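Long-range contacts in UDP-galactopyranose mutase (Deinococcus radiodurans, PDB 3HDQ), which probably interconverts UDP-galactopyranose and UDP-galactofuranose, using a bound FAD cofactor: residues Y107-V111 against N207-A211; K271-R275 against L365-R369; Y97-T102 against M225-M229; S276-E282 against V322-R328. All coordinates share one frame; numbering follows the deposited sequence.

Interaction 1. Residues Y107-V111 against N207-A211. With GDU (galactose-uridine-5'-diphosphate), chain K.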
# COMPACT_ATOMS: atom_id res chain seq x y z
N TYR A 107 22.96 -5.76 4.32
CA TYR A 107 22.54 -7.02 4.91
C TYR A 107 23.09 -8.20 4.11
O TYR A 107 22.93 -8.27 2.89
CB TYR A 107 21.02 -7.10 4.98
CG TYR A 107 20.46 -8.43 5.42
CD1 TYR A 107 20.56 -8.84 6.74
CD2 TYR A 107 19.80 -9.26 4.52
CE1 TYR A 107 20.03 -10.05 7.15
CE2 TYR A 107 19.26 -10.47 4.91
CZ TYR A 107 19.37 -10.86 6.23
OH TYR A 107 18.83 -12.07 6.63
N GLN A 108 23.75 -9.11 4.81
CA GLN A 108 24.25 -10.32 4.21
C GLN A 108 23.53 -11.49 4.89
O GLN A 108 23.78 -11.80 6.05
CB GLN A 108 25.77 -10.40 4.36
CG GLN A 108 26.49 -9.18 3.81
CD GLN A 108 28.00 -9.20 4.04
OE1 GLN A 108 28.47 -9.57 5.12
NE2 GLN A 108 28.77 -8.80 3.02
N HIS A 109 22.59 -12.08 4.15
CA HIS A 109 21.70 -13.15 4.62
C HIS A 109 22.49 -14.39 5.02
O HIS A 109 23.45 -14.76 4.36
CB HIS A 109 20.71 -13.47 3.48
CG HIS A 109 19.58 -14.40 3.84
ND1 HIS A 109 18.69 -14.14 4.86
CD2 HIS A 109 19.16 -15.55 3.26
CE1 HIS A 109 17.79 -15.10 4.91
NE2 HIS A 109 18.04 -15.97 3.94
N ARG A 110 22.07 -15.04 6.10
CA ARG A 110 22.70 -16.27 6.54
C ARG A 110 21.64 -17.31 6.85
O ARG A 110 20.64 -17.02 7.51
CB ARG A 110 23.59 -16.04 7.76
CG ARG A 110 24.85 -15.26 7.41
CD ARG A 110 25.65 -14.91 8.65
NE ARG A 110 27.01 -14.49 8.34
CZ ARG A 110 27.40 -13.23 8.19
NH1 ARG A 110 26.53 -12.24 8.29
NH2 ARG A 110 28.67 -12.96 7.91
N VAL A 111 21.87 -18.52 6.35
CA VAL A 111 20.92 -19.60 6.50
C VAL A 111 21.54 -20.75 7.28
O VAL A 111 22.72 -21.09 7.09
CB VAL A 111 20.46 -20.10 5.12
CG1 VAL A 111 19.40 -21.22 5.26
CG2 VAL A 111 19.95 -18.93 4.26
N ASN A 207 30.01 -18.13 5.89
CA ASN A 207 28.69 -18.65 6.19
C ASN A 207 27.56 -17.83 5.56
O ASN A 207 26.39 -18.10 5.84
CB ASN A 207 28.48 -18.79 7.71
CG ASN A 207 28.44 -17.44 8.42
OD1 ASN A 207 28.86 -16.42 7.86
ND2 ASN A 207 27.95 -17.44 9.66
N ARG A 208 27.90 -16.84 4.74
CA ARG A 208 26.86 -16.12 4.00
C ARG A 208 26.23 -17.03 2.96
O ARG A 208 26.89 -17.90 2.37
CB ARG A 208 27.41 -14.91 3.26
CG ARG A 208 28.06 -13.86 4.13
CD ARG A 208 29.43 -13.64 3.57
NE ARG A 208 29.52 -12.47 2.73
CZ ARG A 208 30.39 -12.35 1.74
NH1 ARG A 208 31.20 -13.35 1.45
NH2 ARG A 208 30.42 -11.23 1.03
N TYR A 209 24.95 -16.82 2.72
CA TYR A 209 24.27 -17.61 1.72
C TYR A 209 24.70 -17.15 0.34
O TYR A 209 24.72 -17.94 -0.60
CB TYR A 209 22.77 -17.51 1.91
CG TYR A 209 22.04 -18.68 1.34
CD1 TYR A 209 22.18 -19.94 1.89
CD2 TYR A 209 21.20 -18.52 0.24
CE1 TYR A 209 21.49 -21.02 1.36
CE2 TYR A 209 20.52 -19.58 -0.29
CZ TYR A 209 20.67 -20.83 0.27
OH TYR A 209 19.98 -21.88 -0.28
N PHE A 210 25.07 -15.88 0.22
CA PHE A 210 25.56 -15.32 -1.03
C PHE A 210 26.91 -14.68 -0.81
O PHE A 210 27.17 -14.10 0.24
CB PHE A 210 24.62 -14.23 -1.57
CG PHE A 210 23.18 -14.62 -1.55
CD1 PHE A 210 22.30 -14.03 -0.66
CD2 PHE A 210 22.70 -15.58 -2.42
CE1 PHE A 210 20.96 -14.39 -0.63
CE2 PHE A 210 21.35 -15.95 -2.40
CZ PHE A 210 20.48 -15.35 -1.50
N ALA A 211 27.76 -14.75 -1.83
CA ALA A 211 29.07 -14.09 -1.78
C ALA A 211 29.13 -12.89 -2.72
O ALA A 211 30.20 -12.36 -2.96
CB ALA A 211 30.18 -15.08 -2.14
N1 GDU K . 18.82 -26.89 -1.76
C2 GDU K . 18.86 -27.78 -0.88
N3 GDU K . 19.00 -27.84 0.37
C4 GDU K . 19.14 -26.63 0.94
C5 GDU K . 19.13 -25.44 0.05
C6 GDU K . 18.96 -25.62 -1.27
O2 GDU K . 18.67 -29.07 -1.44
O4 GDU K . 19.26 -26.51 2.16
C1D GDU K . 18.61 -27.13 -3.16
C2D GDU K . 17.16 -27.34 -3.66
O2D GDU K . 17.10 -28.14 -4.83
C3D GDU K . 16.75 -25.90 -3.91
C4D GDU K . 17.99 -25.42 -4.65
O4D GDU K . 19.10 -26.07 -4.01
O3D GDU K . 15.55 -25.84 -4.69
C5D GDU K . 18.10 -23.93 -4.89
O5D GDU K . 18.18 -23.37 -3.56
PA GDU K . 17.61 -21.92 -3.21
O1A GDU K . 18.13 -21.54 -1.87
O2A GDU K . 18.11 -20.98 -4.22
O3A GDU K . 16.02 -21.97 -3.09
PB GDU K . 15.11 -20.70 -3.35
O1B GDU K . 13.76 -21.28 -3.15
O2B GDU K . 15.14 -20.13 -4.72
O3B GDU K . 15.28 -19.54 -2.26
C1' GDU K . 14.93 -18.15 -2.23
C2' GDU K . 16.05 -17.33 -2.91
C3' GDU K . 17.37 -17.83 -2.28
C4' GDU K . 17.39 -17.37 -0.80
C5' GDU K . 16.08 -17.84 -0.11
C6' GDU K . 15.85 -17.20 1.29
O2' GDU K . 16.00 -17.46 -4.34
O3' GDU K . 18.48 -17.31 -3.05
O4' GDU K . 17.51 -15.93 -0.78
O5' GDU K . 14.83 -17.76 -0.84
O6' GDU K . 16.24 -18.07 2.38
O HOH W 1 24.64 -13.60 2.07
O HOH W 2 24.03 -19.00 4.66
O HOH W 3 25.06 -20.00 7.61

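Interaction 2. Residues K271-R275 against L365-R369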
# COMPACT_ATOMS: atom_id res chain seq x y z
N LYS A 271 0.14 -28.36 -20.27
CA LYS A 271 0.57 -27.54 -19.14
C LYS A 271 2.09 -27.54 -18.95
O LYS A 271 2.69 -28.61 -18.82
CB LYS A 271 -0.13 -27.99 -17.86
CG LYS A 271 0.18 -27.12 -16.64
CD LYS A 271 -0.44 -25.72 -16.78
CE LYS A 271 -0.07 -24.81 -15.60
NZ LYS A 271 1.33 -24.29 -15.72
N LEU A 272 2.70 -26.36 -18.95
CA LEU A 272 4.10 -26.20 -18.58
C LEU A 272 4.17 -26.26 -17.05
O LEU A 272 3.47 -25.51 -16.38
CB LEU A 272 4.62 -24.84 -19.03
CG LEU A 272 5.92 -24.77 -19.83
CD1 LEU A 272 6.57 -23.41 -19.65
CD2 LEU A 272 6.88 -25.91 -19.48
N PRO A 273 4.98 -27.17 -16.49
CA PRO A 273 5.01 -27.27 -15.02
C PRO A 273 5.67 -26.07 -14.33
O PRO A 273 6.81 -25.73 -14.62
CB PRO A 273 5.85 -28.54 -14.77
CG PRO A 273 5.84 -29.28 -16.08
CD PRO A 273 5.80 -28.21 -17.13
N TYR A 274 4.93 -25.44 -13.43
CA TYR A 274 5.50 -24.46 -12.52
C TYR A 274 5.22 -24.93 -11.11
O TYR A 274 4.11 -25.36 -10.80
CB TYR A 274 4.85 -23.09 -12.68
CG TYR A 274 5.13 -22.37 -13.98
CD1 TYR A 274 4.35 -22.60 -15.11
CD2 TYR A 274 6.13 -21.42 -14.06
CE1 TYR A 274 4.59 -21.93 -16.29
CE2 TYR A 274 6.38 -20.74 -15.22
CZ TYR A 274 5.61 -21.01 -16.34
OH TYR A 274 5.85 -20.33 -17.51
N ARG A 275 6.22 -24.83 -10.25
CA ARG A 275 6.03 -25.22 -8.86
C ARG A 275 5.43 -24.05 -8.07
O ARG A 275 5.77 -22.90 -8.33
CB ARG A 275 7.35 -25.69 -8.26
CG ARG A 275 7.19 -26.39 -6.93
CD ARG A 275 6.50 -27.74 -7.05
NE ARG A 275 6.77 -28.52 -5.85
CZ ARG A 275 6.09 -29.59 -5.46
NH1 ARG A 275 5.07 -30.05 -6.17
NH2 ARG A 275 6.44 -30.20 -4.34
N LEU A 365 8.71 -15.98 -15.17
CA LEU A 365 7.60 -16.84 -15.62
C LEU A 365 7.46 -16.90 -17.14
O LEU A 365 7.21 -17.95 -17.71
CB LEU A 365 6.28 -16.35 -15.04
CG LEU A 365 6.28 -16.28 -13.52
CD1 LEU A 365 4.92 -15.81 -13.02
CD2 LEU A 365 6.65 -17.65 -12.97
N ALA A 366 7.62 -15.74 -17.77
CA ALA A 366 7.39 -15.58 -19.18
C ALA A 366 8.49 -16.21 -20.05
O ALA A 366 8.24 -16.62 -21.19
CB ALA A 366 7.23 -14.09 -19.50
N THR A 367 9.71 -16.29 -19.51
CA THR A 367 10.82 -16.89 -20.24
C THR A 367 11.29 -18.17 -19.58
O THR A 367 12.31 -18.74 -19.96
CB THR A 367 12.01 -15.92 -20.46
OG1 THR A 367 12.65 -15.62 -19.20
CG2 THR A 367 11.54 -14.64 -21.10
N TYR A 368 10.54 -18.63 -18.58
CA TYR A 368 10.80 -19.92 -17.94
C TYR A 368 12.25 -20.04 -17.47
O TYR A 368 12.94 -21.02 -17.75
CB TYR A 368 10.43 -21.07 -18.88
CG TYR A 368 10.02 -22.36 -18.18
CD1 TYR A 368 8.87 -22.40 -17.40
CD2 TYR A 368 10.77 -23.52 -18.32
CE1 TYR A 368 8.48 -23.56 -16.77
CE2 TYR A 368 10.38 -24.69 -17.69
CZ TYR A 368 9.24 -24.70 -16.91
OH TYR A 368 8.84 -25.85 -16.27
N ARG A 369 12.71 -19.02 -16.75
CA ARG A 369 14.07 -18.99 -16.26
C ARG A 369 14.09 -18.84 -14.73
O ARG A 369 13.38 -18.02 -14.18
CB ARG A 369 14.85 -17.86 -16.94
CG ARG A 369 15.09 -18.16 -18.42
CD ARG A 369 15.90 -17.08 -19.09
NE ARG A 369 15.88 -17.17 -20.55
CZ ARG A 369 16.43 -16.27 -21.35
NH1 ARG A 369 17.04 -15.21 -20.83
NH2 ARG A 369 16.37 -16.41 -22.67

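Interaction 3. Residues Y97-T102 against M225-M229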
# COMPACT_ATOMS: atom_id res chain seq x y z
N TYR A 97 21.09 1.17 -10.78
CA TYR A 97 19.76 1.44 -11.32
C TYR A 97 18.71 1.47 -10.20
O TYR A 97 17.99 2.45 -10.04
CB TYR A 97 19.40 0.40 -12.37
CG TYR A 97 17.96 0.49 -12.78
CD1 TYR A 97 17.55 1.45 -13.68
CD2 TYR A 97 17.02 -0.38 -12.25
CE1 TYR A 97 16.23 1.55 -14.05
CE2 TYR A 97 15.70 -0.29 -12.62
CZ TYR A 97 15.31 0.68 -13.52
OH TYR A 97 13.98 0.78 -13.89
N LEU A 98 18.66 0.40 -9.42
CA LEU A 98 17.74 0.31 -8.30
C LEU A 98 17.95 1.42 -7.26
O LEU A 98 17.01 1.82 -6.58
CB LEU A 98 17.87 -1.06 -7.64
CG LEU A 98 16.77 -2.08 -7.91
CD1 LEU A 98 15.98 -1.77 -9.17
CD2 LEU A 98 17.35 -3.49 -7.95
N SER A 99 19.19 1.89 -7.14
CA SER A 99 19.53 2.94 -6.18
C SER A 99 18.84 4.25 -6.52
O SER A 99 18.72 5.13 -5.66
CB SER A 99 21.05 3.14 -6.11
OG SER A 99 21.66 2.09 -5.37
N ARG A 100 18.40 4.38 -7.77
CA ARG A 100 17.61 5.54 -8.16
C ARG A 100 16.26 5.57 -7.43
O ARG A 100 15.65 6.62 -7.31
CB ARG A 100 17.37 5.56 -9.68
CG ARG A 100 18.63 5.41 -10.56
CD ARG A 100 18.23 5.45 -12.05
NE ARG A 100 17.32 6.57 -12.31
CZ ARG A 100 16.31 6.55 -13.17
NH1 ARG A 100 16.06 5.47 -13.90
NH2 ARG A 100 15.54 7.62 -13.31
N PHE A 101 15.81 4.42 -6.92
CA PHE A 101 14.45 4.30 -6.39
C PHE A 101 14.35 3.94 -4.90
O PHE A 101 13.25 3.79 -4.37
CB PHE A 101 13.66 3.30 -7.24
CG PHE A 101 13.80 3.56 -8.72
CD1 PHE A 101 14.65 2.79 -9.50
CD2 PHE A 101 13.10 4.60 -9.32
CE1 PHE A 101 14.80 3.04 -10.85
CE2 PHE A 101 13.24 4.86 -10.68
CZ PHE A 101 14.09 4.08 -11.45
N THR A 102 15.49 3.82 -4.23
CA THR A 102 15.47 3.46 -2.82
C THR A 102 16.85 3.66 -2.21
O THR A 102 17.86 3.60 -2.90
CB THR A 102 15.07 1.99 -2.65
OG1 THR A 102 14.89 1.70 -1.26
CG2 THR A 102 16.15 1.07 -3.21
N MET A 225 9.93 1.11 -2.97
CA MET A 225 10.83 1.20 -4.13
C MET A 225 10.02 1.11 -5.43
O MET A 225 10.17 1.95 -6.33
CB MET A 225 11.89 0.09 -4.07
CG MET A 225 12.83 0.05 -5.28
SD MET A 225 13.79 -1.47 -5.36
CE MET A 225 12.55 -2.59 -6.00
N PHE A 226 9.18 0.09 -5.52
CA PHE A 226 8.29 -0.06 -6.67
C PHE A 226 7.42 1.17 -6.91
O PHE A 226 7.27 1.60 -8.05
CB PHE A 226 7.44 -1.33 -6.54
CG PHE A 226 8.16 -2.57 -6.99
CD1 PHE A 226 8.73 -3.43 -6.08
CD2 PHE A 226 8.30 -2.86 -8.34
CE1 PHE A 226 9.42 -4.57 -6.50
CE2 PHE A 226 8.98 -3.99 -8.77
CZ PHE A 226 9.54 -4.85 -7.85
N GLN A 227 6.86 1.75 -5.85
CA GLN A 227 6.03 2.94 -6.01
C GLN A 227 6.79 4.07 -6.70
O GLN A 227 6.25 4.70 -7.60
CB GLN A 227 5.43 3.40 -4.66
CG GLN A 227 4.25 2.52 -4.23
CD GLN A 227 3.81 2.71 -2.77
OE1 GLN A 227 4.41 3.48 -2.01
NE2 GLN A 227 2.76 1.99 -2.37
N ASN A 228 8.04 4.29 -6.29
CA ASN A 228 8.90 5.26 -6.97
C ASN A 228 9.14 4.91 -8.45
O ASN A 228 9.16 5.80 -9.31
CB ASN A 228 10.25 5.41 -6.24
CG ASN A 228 10.12 6.02 -4.84
OD1 ASN A 228 9.19 6.80 -4.56
ND2 ASN A 228 11.05 5.67 -3.96
N MET A 229 9.31 3.62 -8.74
CA MET A 229 9.54 3.16 -10.12
C MET A 229 8.36 3.43 -11.05
O MET A 229 8.53 3.69 -12.25
CB MET A 229 9.86 1.67 -10.12
CG MET A 229 11.27 1.31 -10.55
SD MET A 229 11.60 -0.47 -10.36
CE MET A 229 11.89 -0.48 -8.62

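Interaction 4. Residues S276-E282 against V322-R328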
# COMPACT_ATOMS: atom_id res chain seq x y z
N SER A 276 4.54 -24.34 -7.14
CA SER A 276 3.89 -23.31 -6.35
C SER A 276 4.25 -23.44 -4.86
O SER A 276 4.97 -24.35 -4.48
CB SER A 276 2.37 -23.38 -6.55
OG SER A 276 1.72 -22.19 -6.11
N LEU A 277 3.71 -22.55 -4.03
CA LEU A 277 3.97 -22.55 -2.59
C LEU A 277 2.73 -22.15 -1.82
O LEU A 277 1.91 -21.39 -2.31
CB LEU A 277 5.08 -21.56 -2.23
CG LEU A 277 6.45 -21.91 -2.78
CD1 LEU A 277 7.42 -20.75 -2.62
CD2 LEU A 277 6.97 -23.17 -2.09
N GLU A 278 2.62 -22.67 -0.60
CA GLU A 278 1.64 -22.15 0.34
C GLU A 278 2.39 -21.55 1.52
O GLU A 278 3.29 -22.18 2.07
CB GLU A 278 0.69 -23.23 0.80
CG GLU A 278 -0.26 -22.77 1.90
CD GLU A 278 -0.95 -23.92 2.59
OE1 GLU A 278 -0.99 -25.03 2.02
OE2 GLU A 278 -1.47 -23.71 3.71
N PHE A 279 2.02 -20.34 1.91
CA PHE A 279 2.72 -19.63 2.96
C PHE A 279 1.88 -19.57 4.21
O PHE A 279 0.72 -19.18 4.16
CB PHE A 279 3.05 -18.20 2.52
CG PHE A 279 3.77 -18.11 1.20
CD1 PHE A 279 3.07 -17.88 0.03
CD2 PHE A 279 5.14 -18.27 1.14
CE1 PHE A 279 3.72 -17.80 -1.18
CE2 PHE A 279 5.81 -18.20 -0.07
CZ PHE A 279 5.10 -17.96 -1.24
N ARG A 280 2.45 -19.97 5.34
CA ARG A 280 1.77 -19.80 6.60
C ARG A 280 2.49 -18.79 7.48
O ARG A 280 3.61 -19.02 7.96
CB ARG A 280 1.53 -21.14 7.30
CG ARG A 280 0.37 -21.90 6.69
CD ARG A 280 0.23 -23.30 7.22
NE ARG A 280 -0.33 -24.18 6.20
CZ ARG A 280 -0.58 -25.47 6.38
NH1 ARG A 280 -0.34 -26.05 7.55
NH2 ARG A 280 -1.09 -26.19 5.38
N HIS A 281 1.84 -17.64 7.66
CA HIS A 281 2.39 -16.53 8.43
C HIS A 281 1.99 -16.60 9.91
O HIS A 281 0.86 -16.94 10.24
CB HIS A 281 1.91 -15.20 7.83
CG HIS A 281 2.47 -14.92 6.48
ND1 HIS A 281 3.66 -14.25 6.29
CD2 HIS A 281 2.01 -15.23 5.24
CE1 HIS A 281 3.91 -14.16 4.99
NE2 HIS A 281 2.93 -14.74 4.33
N GLU A 282 2.93 -16.28 10.79
CA GLU A 282 2.65 -16.27 12.23
C GLU A 282 3.31 -15.07 12.89
O GLU A 282 4.37 -14.62 12.46
CB GLU A 282 3.14 -17.56 12.90
CG GLU A 282 2.37 -18.82 12.50
CD GLU A 282 2.97 -20.11 13.09
OE1 GLU A 282 3.68 -20.01 14.13
OE2 GLU A 282 2.73 -21.20 12.52
N VAL A 322 6.95 -14.38 11.35
CA VAL A 322 7.66 -15.38 10.58
C VAL A 322 6.73 -16.01 9.54
O VAL A 322 5.51 -15.92 9.65
CB VAL A 322 8.19 -16.51 11.49
CG1 VAL A 322 9.08 -15.94 12.57
CG2 VAL A 322 7.04 -17.30 12.10
N VAL A 323 7.34 -16.65 8.54
CA VAL A 323 6.60 -17.40 7.54
C VAL A 323 7.17 -18.80 7.33
O VAL A 323 8.40 -18.98 7.23
CB VAL A 323 6.57 -16.66 6.18
CG1 VAL A 323 7.98 -16.54 5.60
CG2 VAL A 323 5.64 -17.37 5.21
N TYR A 324 6.28 -19.78 7.28
CA TYR A 324 6.59 -21.17 6.91
C TYR A 324 6.13 -21.44 5.48
O TYR A 324 4.98 -21.18 5.13
CB TYR A 324 5.87 -22.13 7.84
CG TYR A 324 6.36 -22.09 9.28
CD1 TYR A 324 7.29 -23.00 9.74
CD2 TYR A 324 5.87 -21.14 10.17
CE1 TYR A 324 7.74 -22.97 11.05
CE2 TYR A 324 6.31 -21.09 11.49
CZ TYR A 324 7.25 -22.01 11.92
OH TYR A 324 7.70 -21.98 13.21
N GLU A 325 7.03 -21.97 4.64
CA GLU A 325 6.69 -22.29 3.26
C GLU A 325 6.43 -23.78 3.02
O GLU A 325 7.27 -24.63 3.29
CB GLU A 325 7.81 -21.86 2.31
CG GLU A 325 8.02 -20.38 2.20
CD GLU A 325 9.29 -20.06 1.46
OE1 GLU A 325 10.21 -19.49 2.09
OE2 GLU A 325 9.40 -20.40 0.26
N TYR A 326 5.25 -24.08 2.48
CA TYR A 326 4.92 -25.44 2.06
C TYR A 326 4.88 -25.54 0.53
O TYR A 326 4.08 -24.87 -0.12
CB TYR A 326 3.56 -25.85 2.64
CG TYR A 326 3.47 -25.78 4.15
CD1 TYR A 326 3.45 -24.55 4.81
CD2 TYR A 326 3.39 -26.94 4.91
CE1 TYR A 326 3.37 -24.49 6.20
CE2 TYR A 326 3.30 -26.88 6.31
CZ TYR A 326 3.29 -25.66 6.95
OH TYR A 326 3.20 -25.60 8.33
N PRO A 327 5.75 -26.38 -0.05
CA PRO A 327 5.76 -26.65 -1.50
C PRO A 327 4.41 -27.18 -1.97
O PRO A 327 3.85 -28.06 -1.32
CB PRO A 327 6.82 -27.74 -1.65
CG PRO A 327 7.70 -27.58 -0.45
CD PRO A 327 6.78 -27.14 0.66
N ARG A 328 3.90 -26.65 -3.09
CA ARG A 328 2.63 -27.10 -3.65
C ARG A 328 2.74 -27.40 -5.14
O ARG A 328 3.39 -26.68 -5.89
CB ARG A 328 1.54 -26.04 -3.41
CG ARG A 328 1.14 -25.87 -1.96
CD ARG A 328 0.35 -27.07 -1.44
NE ARG A 328 0.09 -26.97 0.00
CZ ARG A 328 0.66 -27.73 0.93
NH1 ARG A 328 1.53 -28.67 0.57
NH2 ARG A 328 0.37 -27.57 2.22
O HOH W 4 4.80 -13.34 8.60

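Interaction 1. Residues Y107-V111 against N207-A211
The carbonyl O of His109 accepts the backbone N-H of Tyr209 in an almost straight bond (Tyr209 N to His109 O 3.0 Å, 176° at the hydrogen), and a water links the same oxygen to Phe210 N. Two further waters tie Asn207 O to the other loop, one through Val111 N and one through Val111 O. At the outer end Arg110 NE donates to Asn207 OD1 over 2.7 Å; the oxygen lies in the guanidinium plane, but NE stands above the amide plane, off any lone pair. CG of Arg208 lies over one face of that guanidinium, while the charged end of Arg208 forms a salt bridge with Asp206. Inward, Tyr209 CG is anti to the backbone N (chi1 -156°), carrying the ring beneath Val111 CG2, 3.8 Å from the ring centroid, and on to the substrate, where Tyr209 OH donates to the phosphate O1A, though the modelled separation is doubtfully short. Both ring nitrogens of His109 are engaged: ND1 with Tyr107 OH (2.7 Å) and NE2 with O6' of the galactose (3.2 Å). With the Phe210 edge meeting O4', the two segments form one wall of the UDP-galactopyranose site.

Interaction 2. Residues K271-R275 against L365-R369
The backbones of Tyr274 and Leu365 stay well apart, 8.5 Å between their CA atoms at the nearest approach, and side chains span the gap. The central motif is a T-shaped aromatic pair: the edge of Tyr368 points at a face of Tyr274, with ring centroids 5.2 Å apart and planes at 86°. Tyr368 has a left-handed helical backbone, and its CG is anti to the backbone N (chi1 -152°), which sends the ring across to the 271-275 segment. One face of that ring takes Leu272 CD1 in a CH-pi contact, 3.7 Å from the centroid. Tyr274 reaches back the opposite way. Its hydroxyl donates to Leu365 O over 2.7 Å, and its CE2 rests on CD2 of Leu365, a residue that also touches FAD. The contact thus joins the start of strand 274-284 to the loop between strand 359-361 and helix 373-388. Each tyrosine hydroxyl has a second partner in a backbone amide, that of Val261 for Tyr274 and that of Val337 for Tyr368. Tyr368 OH donates to Pro273 O over 2.6 Å, lying in the carbonyl plane and approaching at a C=O...O angle of 149°.

Interaction 3. Residues Y97-T102 against M225-M229
Met229 lays its CG squarely over the ring of Phe101, 3.7 Å from the centroid and almost on the ring normal. The two side chains cross at about a right angle. Met229 holds an unusual first torsion (chi1 -114°, away from a staggered position), and a bend at its last torsion turns CE back toward Leu98 CD1. SD stands higher above the same face, 4.9 Å from the centroid, a distant Met-aromatic contact. The opposite face of Phe101 is covered by CB of its neighbour Arg100, so the ring is sandwiched between aliphatic groups, and CE1 of Tyr97 lies at its edge. Met225 takes another shape: it is extended as far as SD and then bends (chi3 77°). Its CG packs on Phe101 CB, and its sulfur touches both Leu98 CG (4.0 Å from SD) and Thr102 CG2 (4.1 Å from SD). The carbonyl of Phe101 is the polar link. Asn228 ND2 donates to Phe101 O over 2.9 Å at 169°; the oxygen lies in the amide plane of Asn228, whereas ND2 sits above the carbonyl plane. Met225 CA adds a C-H...O contact to the same oxygen. Arg100 and Tyr97 bind Glu46 of helix 39-50, and Met225 touches Phe39 of the FAD site. Helix 222-229 thus packs on helix 92-99 and the turn that follows it, beside the first helix of the dinucleotide-binding Rossmann fold.

Interaction 4. Residues S276-E282 against V322-R328
Arg280 lies flat on the ring of Tyr326, planes 25° apart and Arg280 CZ 4.1 Å from the ring centroid, a cation-pi stack made in one of two modelled conformers of the arginine. In that conformer its NE and NH2 both reach Glu278 OE2, from the same face of the carboxylate (2.8 Å from Arg280 NE). The other oxygen, Glu278 OE1, is taken by Arg328 across the strands, through NE at 3.0 Å and NH2 at 2.9 Å, with the carboxylate and guanidinium planes turned 59° apart. Glu278, extended beyond CG, thus stands between two arginines, one on each carboxylate oxygen, in a salt-bridge network, while Arg328 lays a guanidinium face on Tyr326 CB. Glu282 meets the Tyr324 ring further along this face. On the reverse face, Val323 CG2 sits over the His281 ring, 3.8 Å from its centroid. Phe279 lies side by side with both Val323 and Glu325, pointing the same way. A water joins His281 ND1 to Val322 O, while His281 NE2 is hydrogen-bonded to Pro81 O. Between the two faces runs a regular antiparallel ladder, hydrogen-bonded at the Ser276-Arg328, Glu278-Tyr326, Arg280-Tyr324 and Glu282-Val322 pairs. Leu277 and Glu325 touch FAD, and Glu325 forms a salt bridge with the substrate-binding Arg305. Strand 274-284 is outermost within the chain's mixed sheet, strand 305-308 flanks 320-336 on its other side, and Gln183 of helix 159-184 packs on Leu277 and Pro327.

How the interactions relate
Interactions 2 and 4 share strand 274-284 and touch directly: Arg275 CD lies 3.5 Å from Arg328 O, although the centres of the two interactions are about 20 Å apart. Both border the cofactor, the side chains of Leu365 and Leu277 each coming within about 4 Å of FAD. Interaction 4 also approaches the substrate, the side chain of Glu325 being about 6 Å from GDU. Interaction 1 contacts GDU directly; its nearest atoms are about 9 Å from those of interaction 4, and it lies across the chain's centre from interaction 2. Interaction 3 is more remote, with the side chain of Leu98 about 9 Å from FAD, and its closure of 97-102 on 225-229 encloses both segments of interaction 1 along the chain.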